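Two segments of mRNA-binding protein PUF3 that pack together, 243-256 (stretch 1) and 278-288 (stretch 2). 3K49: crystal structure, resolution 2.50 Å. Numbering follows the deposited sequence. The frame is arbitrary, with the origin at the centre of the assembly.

Stretch 1 243-256: IKQEIIETVANNVV
Stretch 2 (278-288) NQKDLIISKIL

Helices that pack nearly parallel can approach closely where a small residue lies between them, and two segments of PUF3 illustrate the principle. Helices 243-252 and 278-284 run in the same direction, inclined by 16° with axes 9.1 Å apart at closest approach. Ala-252 and Ile-283 set the register, their CA atoms 4.8 Å apart; one turn earlier, the CA atoms of Ile-248 and Gln-279 lie 6.4 Å apart. The methyl of Ala-252 rests against Leu-282 (chi1 t, chi2 p), CB to CG 4.1 Å. Ile-283 (m, t) directs its side-chain end inward: its CD1 lies 4.0 Å from CG2 of Ile-248 (m, m), and its CG2 4.0 Å from CG2 of Val-255 (t). Val-255 begins a new helix after Asn-254 (phi/psi -137/22), which holds the N-cap position without a side-chain capping bond; CG1 of Val-255 meets CD1 of Ile-287 (m, t) at 3.3 Å.

Farther out, Lys-286 (m, m, t, t) lays its aliphatic chain against Ala-252, CG of Lys-286 3.7 Å from O of Ala-252. At the other end the contact turns polar. Gln-279 (m, t) donates from NE2 to OE1 of Gln-245 (t, p), 3.1 Å and 162°, while Gln-245 NE2 donates to Glu-249 OE2 at 3.1 Å, so both ends of its amide are engaged.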

# COMPACT_ATOMS: atom_id res chain seq x y z
N ILE A 243 2.85 -20.42 -7.52
CA ILE A 243 2.11 -19.30 -8.09
C ILE A 243 3.06 -18.32 -8.78
O ILE A 243 2.72 -17.74 -9.81
CB ILE A 243 1.30 -18.56 -7.01
CG1 ILE A 243 0.35 -19.52 -6.30
CG2 ILE A 243 0.54 -17.39 -7.63
CD1 ILE A 243 -0.66 -20.17 -7.23
N LYS A 244 4.24 -18.14 -8.20
CA LYS A 244 5.21 -17.24 -8.82
C LYS A 244 5.62 -17.75 -10.19
O LYS A 244 5.89 -16.97 -11.10
CB LYS A 244 6.44 -17.04 -7.94
CG LYS A 244 7.38 -15.98 -8.48
CD LYS A 244 8.60 -15.83 -7.59
CE LYS A 244 9.60 -14.82 -8.14
NZ LYS A 244 10.59 -14.42 -7.09
N GLN A 245 5.66 -19.07 -10.34
CA GLN A 245 5.97 -19.70 -11.61
C GLN A 245 4.85 -19.48 -12.66
O GLN A 245 5.13 -19.10 -13.79
CB GLN A 245 6.27 -21.19 -11.42
CG GLN A 245 6.69 -21.94 -12.70
CD GLN A 245 8.00 -21.43 -13.28
OE1 GLN A 245 8.87 -20.96 -12.55
NE2 GLN A 245 8.16 -21.53 -14.59
N GLU A 246 3.60 -19.73 -12.27
CA GLU A 246 2.46 -19.50 -13.18
C GLU A 246 2.37 -18.05 -13.63
O GLU A 246 1.80 -17.75 -14.67
CB GLU A 246 1.13 -19.91 -12.53
CG GLU A 246 1.24 -21.18 -11.69
CD GLU A 246 0.08 -21.38 -10.72
OE1 GLU A 246 -1.09 -21.40 -11.18
OE2 GLU A 246 0.36 -21.53 -9.51
N ILE A 247 2.90 -17.14 -12.82
CA ILE A 247 2.86 -15.74 -13.18
C ILE A 247 3.91 -15.49 -14.25
O ILE A 247 3.62 -14.90 -15.28
CB ILE A 247 3.08 -14.81 -11.98
CG1 ILE A 247 1.92 -14.94 -10.99
CG2 ILE A 247 3.20 -13.38 -12.45
CD1 ILE A 247 2.25 -14.47 -9.57
N ILE A 248 5.12 -15.97 -13.99
CA ILE A 248 6.19 -15.93 -14.98
C ILE A 248 5.77 -16.62 -16.29
O ILE A 248 5.90 -16.06 -17.39
CB ILE A 248 7.44 -16.64 -14.45
CG1 ILE A 248 7.95 -15.98 -13.16
CG2 ILE A 248 8.52 -16.65 -15.51
CD1 ILE A 248 8.34 -14.52 -13.33
N GLU A 249 5.26 -17.84 -16.17
CA GLU A 249 4.85 -18.59 -17.35
C GLU A 249 3.81 -17.81 -18.12
O GLU A 249 3.90 -17.71 -19.33
CB GLU A 249 4.35 -19.98 -16.99
CG GLU A 249 5.47 -20.91 -16.54
CD GLU A 249 4.96 -22.11 -15.74
OE1 GLU A 249 3.82 -22.06 -15.24
OE2 GLU A 249 5.73 -23.10 -15.60
N THR A 250 2.86 -17.21 -17.40
CA THR A 250 1.80 -16.46 -18.06
C THR A 250 2.34 -15.21 -18.72
O THR A 250 1.92 -14.85 -19.81
CB THR A 250 0.67 -16.07 -17.10
OG1 THR A 250 0.12 -17.25 -16.51
CG2 THR A 250 -0.43 -15.35 -17.86
N VAL A 251 3.29 -14.55 -18.05
CA VAL A 251 3.93 -13.37 -18.63
C VAL A 251 4.78 -13.76 -19.83
O VAL A 251 4.85 -13.03 -20.83
CB VAL A 251 4.81 -12.62 -17.61
CG1 VAL A 251 5.45 -11.41 -18.28
CG2 VAL A 251 4.01 -12.19 -16.40
N ALA A 252 5.44 -14.91 -19.74
CA ALA A 252 6.20 -15.42 -20.86
C ALA A 252 5.31 -15.57 -22.11
O ALA A 252 5.63 -15.08 -23.19
CB ALA A 252 6.85 -16.74 -20.50
N ASN A 253 4.16 -16.23 -21.94
CA ASN A 253 3.25 -16.47 -23.06
C ASN A 253 2.67 -15.19 -23.70
O ASN A 253 2.08 -15.24 -24.78
CB ASN A 253 2.11 -17.38 -22.63
CG ASN A 253 2.58 -18.73 -22.15
OD1 ASN A 253 3.60 -19.25 -22.62
ND2 ASN A 253 1.85 -19.32 -21.20
N ASN A 254 2.85 -14.05 -23.04
CA ASN A 254 2.22 -12.82 -23.50
C ASN A 254 3.12 -11.61 -23.46
O ASN A 254 2.65 -10.46 -23.43
CB ASN A 254 0.98 -12.52 -22.65
CG ASN A 254 -0.08 -13.58 -22.81
OD1 ASN A 254 -0.89 -13.52 -23.74
ND2 ASN A 254 -0.08 -14.56 -21.91
N VAL A 255 4.43 -11.85 -23.47
CA VAL A 255 5.38 -10.81 -23.16
C VAL A 255 5.09 -9.50 -23.86
O VAL A 255 5.10 -8.43 -23.24
CB VAL A 255 6.80 -11.20 -23.54
CG1 VAL A 255 7.73 -10.04 -23.25
CG2 VAL A 255 7.22 -12.44 -22.77
N VAL A 256 4.84 -9.58 -25.15
CA VAL A 256 4.68 -8.36 -25.93
C VAL A 256 3.39 -7.60 -25.63
O VAL A 256 3.43 -6.39 -25.46
CB VAL A 256 4.83 -8.63 -27.44
CG1 VAL A 256 4.44 -7.40 -28.25
CG2 VAL A 256 6.26 -9.04 -27.73
N ASN A 278 16.43 -18.62 -14.20
CA ASN A 278 15.68 -19.36 -15.21
C ASN A 278 14.40 -18.64 -15.65
O ASN A 278 14.17 -18.45 -16.84
CB ASN A 278 15.35 -20.77 -14.69
CG ASN A 278 15.06 -21.75 -15.81
OD1 ASN A 278 14.53 -21.39 -16.86
ND2 ASN A 278 15.40 -23.01 -15.59
N GLN A 279 13.59 -18.24 -14.67
CA GLN A 279 12.35 -17.52 -14.96
C GLN A 279 12.61 -16.31 -15.84
O GLN A 279 11.85 -16.00 -16.77
CB GLN A 279 11.67 -17.11 -13.65
CG GLN A 279 11.19 -18.30 -12.83
CD GLN A 279 10.89 -17.94 -11.40
OE1 GLN A 279 11.32 -16.91 -10.90
NE2 GLN A 279 10.14 -18.81 -10.72
N LYS A 280 13.72 -15.62 -15.58
CA LYS A 280 14.07 -14.41 -16.31
C LYS A 280 14.45 -14.72 -17.76
O LYS A 280 14.05 -14.01 -18.69
CB LYS A 280 15.22 -13.70 -15.60
CG LYS A 280 15.72 -12.45 -16.31
CD LYS A 280 16.77 -11.74 -15.46
CE LYS A 280 16.37 -11.75 -13.98
NZ LYS A 280 17.29 -10.93 -13.13
N ASP A 281 15.22 -15.78 -17.94
CA ASP A 281 15.67 -16.17 -19.27
C ASP A 281 14.47 -16.67 -20.07
O ASP A 281 14.38 -16.45 -21.28
CB ASP A 281 16.76 -17.24 -19.18
CG ASP A 281 18.07 -16.69 -18.60
OD1 ASP A 281 18.58 -15.67 -19.12
OD2 ASP A 281 18.58 -17.27 -17.62
N LEU A 282 13.55 -17.34 -19.38
CA LEU A 282 12.30 -17.77 -19.98
C LEU A 282 11.54 -16.61 -20.62
O LEU A 282 10.95 -16.76 -21.69
CB LEU A 282 11.42 -18.44 -18.93
CG LEU A 282 10.15 -19.04 -19.50
CD1 LEU A 282 10.49 -19.75 -20.78
CD2 LEU A 282 9.51 -19.99 -18.49
N ILE A 283 11.57 -15.45 -19.97
CA ILE A 283 10.85 -14.29 -20.48
C ILE A 283 11.63 -13.58 -21.58
O ILE A 283 11.06 -13.14 -22.57
CB ILE A 283 10.56 -13.29 -19.35
CG1 ILE A 283 9.62 -13.91 -18.31
CG2 ILE A 283 9.99 -11.99 -19.90
CD1 ILE A 283 9.50 -13.09 -17.05
N ILE A 284 12.94 -13.47 -21.39
CA ILE A 284 13.78 -12.72 -22.32
C ILE A 284 13.96 -13.47 -23.63
O ILE A 284 14.13 -12.87 -24.69
CB ILE A 284 15.14 -12.39 -21.69
CG1 ILE A 284 14.92 -11.63 -20.38
CG2 ILE A 284 16.00 -11.59 -22.66
CD1 ILE A 284 16.19 -11.29 -19.64
N SER A 285 13.90 -14.80 -23.55
CA SER A 285 14.02 -15.64 -24.74
C SER A 285 12.85 -15.46 -25.70
O SER A 285 12.82 -16.05 -26.78
CB SER A 285 14.15 -17.11 -24.34
OG SER A 285 12.93 -17.61 -23.80
N LYS A 286 11.89 -14.63 -25.30
CA LYS A 286 10.73 -14.35 -26.14
C LYS A 286 10.98 -13.11 -26.99
O LYS A 286 10.34 -12.91 -28.02
CB LYS A 286 9.48 -14.13 -25.27
CG LYS A 286 9.13 -15.32 -24.39
CD LYS A 286 8.63 -16.49 -25.23
CE LYS A 286 8.22 -17.66 -24.35
NZ LYS A 286 7.42 -18.66 -25.12
N ILE A 287 11.94 -12.29 -26.56
CA ILE A 287 12.17 -11.00 -27.19
C ILE A 287 13.54 -10.93 -27.86
O ILE A 287 13.75 -10.14 -28.77
CB ILE A 287 12.07 -9.86 -26.17
CG1 ILE A 287 10.75 -9.96 -25.40
CG2 ILE A 287 12.18 -8.51 -26.85
CD1 ILE A 287 10.56 -8.84 -24.42
N LEU A 288 14.46 -11.75 -27.39
CA LEU A 288 15.83 -11.76 -27.90
C LEU A 288 15.92 -12.12 -29.38
O LEU A 288 15.42 -13.16 -29.80
CB LEU A 288 16.70 -12.71 -27.09
CG LEU A 288 17.49 -12.05 -25.97
CD1 LEU A 288 18.54 -13.01 -25.45
CD2 LEU A 288 18.14 -10.77 -26.48